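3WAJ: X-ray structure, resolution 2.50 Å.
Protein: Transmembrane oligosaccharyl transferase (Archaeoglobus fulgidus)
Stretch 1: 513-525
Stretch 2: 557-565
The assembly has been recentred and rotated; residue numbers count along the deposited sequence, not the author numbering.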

# COMPACT_ATOMS: atom_id res chain seq x y z
N ASN A 513 -11.73 9.05 22.38
CA ASN A 513 -11.77 10.41 22.91
C ASN A 513 -12.34 11.48 21.98
O ASN A 513 -12.37 12.65 22.32
CB ASN A 513 -10.37 10.83 23.43
CG ASN A 513 -9.91 9.97 24.60
OD1 ASN A 513 -10.27 10.24 25.75
ND2 ASN A 513 -9.15 8.92 24.32
N THR A 514 -12.78 11.07 20.79
CA THR A 514 -13.48 11.97 19.88
C THR A 514 -14.95 11.58 19.89
O THR A 514 -15.27 10.45 20.24
CB THR A 514 -12.83 11.97 18.48
OG1 THR A 514 -12.89 10.65 17.94
CG2 THR A 514 -11.37 12.41 18.59
N PRO A 515 -15.86 12.51 19.54
CA PRO A 515 -17.29 12.27 19.80
C PRO A 515 -17.97 11.27 18.88
O PRO A 515 -17.46 10.99 17.79
CB PRO A 515 -17.92 13.66 19.61
CG PRO A 515 -16.94 14.45 18.83
CD PRO A 515 -15.58 13.90 19.13
N ASP A 516 -19.10 10.75 19.34
CA ASP A 516 -19.98 9.86 18.59
C ASP A 516 -19.42 8.44 18.35
O ASP A 516 -19.77 7.78 17.36
CB ASP A 516 -20.41 10.51 17.26
CG ASP A 516 -21.04 11.87 17.46
OD1 ASP A 516 -22.03 11.96 18.23
OD2 ASP A 516 -20.55 12.85 16.87
N GLY A 517 -18.57 7.97 19.26
CA GLY A 517 -17.91 6.68 19.09
C GLY A 517 -18.85 5.51 18.90
O GLY A 517 -18.59 4.61 18.09
N GLU A 518 -19.95 5.51 19.65
CA GLU A 518 -20.94 4.43 19.54
C GLU A 518 -21.54 4.35 18.12
O GLU A 518 -21.70 3.25 17.56
CB GLU A 518 -22.03 4.61 20.59
CG GLU A 518 -22.61 3.30 21.11
CD GLU A 518 -23.65 3.48 22.23
OE1 GLU A 518 -23.80 2.56 23.06
OE2 GLU A 518 -24.32 4.54 22.27
N LYS A 519 -21.87 5.50 17.54
CA LYS A 519 -22.43 5.50 16.19
C LYS A 519 -21.43 4.97 15.17
O LYS A 519 -21.77 4.10 14.34
CB LYS A 519 -22.95 6.90 15.81
CG LYS A 519 -24.10 7.39 16.70
CD LYS A 519 -24.78 8.63 16.16
CE LYS A 519 -25.76 9.21 17.17
NZ LYS A 519 -25.04 9.73 18.36
N TYR A 520 -20.20 5.47 15.25
CA TYR A 520 -19.12 4.98 14.39
C TYR A 520 -18.99 3.46 14.52
O TYR A 520 -18.87 2.77 13.52
CB TYR A 520 -17.80 5.72 14.70
CG TYR A 520 -17.83 7.14 14.20
CD1 TYR A 520 -17.84 7.41 12.83
CD2 TYR A 520 -17.86 8.22 15.07
CE1 TYR A 520 -17.87 8.71 12.35
CE2 TYR A 520 -17.90 9.54 14.60
CZ TYR A 520 -17.91 9.76 13.24
OH TYR A 520 -17.95 11.05 12.75
N ASP A 521 -19.04 2.94 15.75
CA ASP A 521 -18.95 1.49 15.95
C ASP A 521 -20.10 0.70 15.33
O ASP A 521 -19.86 -0.33 14.70
CB ASP A 521 -18.75 1.13 17.43
CG ASP A 521 -17.34 1.48 17.94
OD1 ASP A 521 -17.07 1.26 19.13
OD2 ASP A 521 -16.50 1.95 17.15
N GLU A 522 -21.34 1.18 15.47
CA GLU A 522 -22.48 0.52 14.79
C GLU A 522 -22.32 0.58 13.28
O GLU A 522 -22.51 -0.42 12.59
CB GLU A 522 -23.81 1.22 15.09
CG GLU A 522 -24.17 1.42 16.52
CD GLU A 522 -25.23 2.50 16.66
OE1 GLU A 522 -25.27 3.39 15.78
OE2 GLU A 522 -26.01 2.45 17.63
N TYR A 523 -22.03 1.78 12.78
CA TYR A 523 -22.05 2.04 11.35
C TYR A 523 -20.96 1.22 10.65
O TYR A 523 -21.17 0.67 9.58
CB TYR A 523 -21.89 3.55 11.06
CG TYR A 523 -22.24 3.93 9.64
CD1 TYR A 523 -21.37 4.69 8.89
CD2 TYR A 523 -23.43 3.51 9.05
CE1 TYR A 523 -21.68 5.06 7.58
CE2 TYR A 523 -23.74 3.84 7.75
CZ TYR A 523 -22.87 4.62 7.02
OH TYR A 523 -23.16 4.97 5.72
N TYR A 524 -19.81 1.13 11.31
CA TYR A 524 -18.69 0.30 10.87
C TYR A 524 -19.14 -1.11 10.48
O TYR A 524 -18.56 -1.71 9.56
CB TYR A 524 -17.69 0.22 12.03
CG TYR A 524 -16.32 -0.32 11.68
CD1 TYR A 524 -15.97 -1.63 11.97
CD2 TYR A 524 -15.36 0.50 11.07
CE1 TYR A 524 -14.73 -2.13 11.67
CE2 TYR A 524 -14.10 0.01 10.76
CZ TYR A 524 -13.79 -1.31 11.06
OH TYR A 524 -12.55 -1.82 10.77
N LEU A 525 -20.17 -1.63 11.15
CA LEU A 525 -20.58 -3.02 10.93
C LEU A 525 -21.79 -3.18 10.00
O LEU A 525 -22.23 -4.29 9.75
CB LEU A 525 -20.81 -3.72 12.25
CG LEU A 525 -19.57 -3.67 13.15
CD1 LEU A 525 -19.89 -4.16 14.54
CD2 LEU A 525 -18.44 -4.52 12.54
N ILE A 557 -6.49 4.56 10.13
CA ILE A 557 -7.44 5.47 10.75
C ILE A 557 -8.80 4.79 10.81
O ILE A 557 -9.45 4.79 11.85
CB ILE A 557 -7.55 6.81 9.98
CG1 ILE A 557 -6.28 7.64 10.17
CG2 ILE A 557 -8.75 7.62 10.46
CD1 ILE A 557 -6.27 8.95 9.41
N GLU A 558 -9.20 4.19 9.71
CA GLU A 558 -10.47 3.47 9.66
C GLU A 558 -10.50 2.21 10.53
O GLU A 558 -11.42 2.01 11.30
CB GLU A 558 -10.80 3.10 8.23
CG GLU A 558 -12.09 2.31 8.09
CD GLU A 558 -12.48 2.12 6.62
OE1 GLU A 558 -11.62 2.38 5.74
OE2 GLU A 558 -13.63 1.71 6.36
N ALA A 559 -9.49 1.34 10.40
CA ALA A 559 -9.51 0.08 11.12
C ALA A 559 -9.20 0.23 12.62
O ALA A 559 -9.68 -0.57 13.42
CB ALA A 559 -8.57 -0.94 10.47
N VAL A 560 -8.44 1.25 13.00
CA VAL A 560 -8.02 1.37 14.40
C VAL A 560 -8.78 2.47 15.15
O VAL A 560 -9.21 2.26 16.27
CB VAL A 560 -6.49 1.57 14.55
CG1 VAL A 560 -6.11 1.68 16.02
CG2 VAL A 560 -5.73 0.40 13.90
N ALA A 561 -8.92 3.62 14.53
CA ALA A 561 -9.65 4.71 15.17
C ALA A 561 -11.17 4.58 14.99
O ALA A 561 -11.93 5.25 15.69
CB ALA A 561 -9.17 6.05 14.64
N HIS A 562 -11.60 3.74 14.05
CA HIS A 562 -13.01 3.71 13.61
C HIS A 562 -13.50 5.14 13.34
O HIS A 562 -14.59 5.52 13.77
CB HIS A 562 -13.92 3.04 14.66
CG HIS A 562 -13.81 1.54 14.70
ND1 HIS A 562 -14.53 0.77 15.60
CD2 HIS A 562 -13.07 0.67 13.97
CE1 HIS A 562 -14.24 -0.50 15.41
NE2 HIS A 562 -13.36 -0.59 14.43
N ARG A 563 -12.68 5.94 12.66
CA ARG A 563 -13.10 7.26 12.18
C ARG A 563 -12.97 7.30 10.66
O ARG A 563 -12.48 6.35 10.06
CB ARG A 563 -12.31 8.39 12.85
CG ARG A 563 -12.62 8.51 14.34
CD ARG A 563 -14.13 8.68 14.64
NE ARG A 563 -14.39 8.80 16.09
CZ ARG A 563 -14.63 7.77 16.90
NH1 ARG A 563 -14.67 6.53 16.41
NH2 ARG A 563 -14.84 7.97 18.20
N MET A 564 -13.42 8.38 10.03
CA MET A 564 -13.50 8.36 8.58
C MET A 564 -12.44 9.25 7.92
O MET A 564 -12.52 10.47 8.00
CB MET A 564 -14.90 8.77 8.13
CG MET A 564 -16.01 7.96 8.78
SD MET A 564 -17.63 8.60 8.27
CE MET A 564 -18.72 7.24 8.74
N PRO A 565 -11.46 8.62 7.25
CA PRO A 565 -10.37 9.38 6.62
C PRO A 565 -10.78 9.99 5.29
O PRO A 565 -11.53 9.39 4.50
CB PRO A 565 -9.28 8.31 6.40
CG PRO A 565 -10.08 7.05 6.17
CD PRO A 565 -11.25 7.16 7.14
O HOH W 1 -15.76 4.09 18.08
O HOH W 2 -11.67 -2.58 13.87

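What does the end of the helix in stretch 2 offer to its partner? Mostly backbone, met by the ring of Tyr524. CE2 of Tyr524 lies 3.4 Å from the carbonyl O of Glu558, and its hydroxyl OH comes within 3.6 Å of CA of Ala559. The small side chain of Ala559 points away overall, yet its CB still lies 4.1 Å from OH of Tyr524. Water 2 joins the same corner: it donates to O of Ala559 at 2.9 Å, bonds to NE2 of His562 at 2.7 Å, and makes a weak bond to OH of Tyr524 at 3.3 Å.

How is His562 held so firmly? It is the first residue to leave helical geometry, with positive phi, and its CB points toward stretch 1. There its ring is fixed both over a face and at its edge. Over one face it stacks on the ring of Tyr524, with centroids 3.9 Å apart and planes inclined by 30°, so the stack is close but not perfectly parallel. At the edge, ND1 of His562 donates a nearly straight hydrogen bond, 166° at the hydrogen, to OD2 of Asp521 at 2.8 Å. The CB of Asp521 points sideways, but the end of its side chain comes nearer and reaches the ring. With NE2 bound to water 2, both ring nitrogens are engaged.

Why does Arg563 touch so many residues? Its long side chain runs across the ring of Tyr520 to the backbone ahead of the stretch 1 helix. CD of Arg563 sits 3.9 Å from the centroid of the Tyr520 ring, only 14° off the normal, a CH-pi contact over the face. Beyond it, NH2 of Arg563 donates to O of Thr514 at 3.2 Å, while the bonds from NE and NH2 of Arg563 to OG1 of Thr514, at 3.0 and 3.3 Å, are weak because their angles are strongly bent. NH1 of Arg563 turns back to O of His562 at 2.8 Å, bracing its own loop, and also donates to water 1 at 3.2 Å. That water in turn donates to O of Gly517 and OD2 of Asp521, linking the arginine to the helix.

What closes the contact at Met564? Here packing takes over from hydrogen bonding. The methyl CE of Met564 lies 3.7 Å from CD1 of Tyr523 and 4.0 Å from CE1 of Tyr520, near the plane of each ring, so it meets their edges. Tyr520 therefore receives Arg563 over a face and Met564 at its rim.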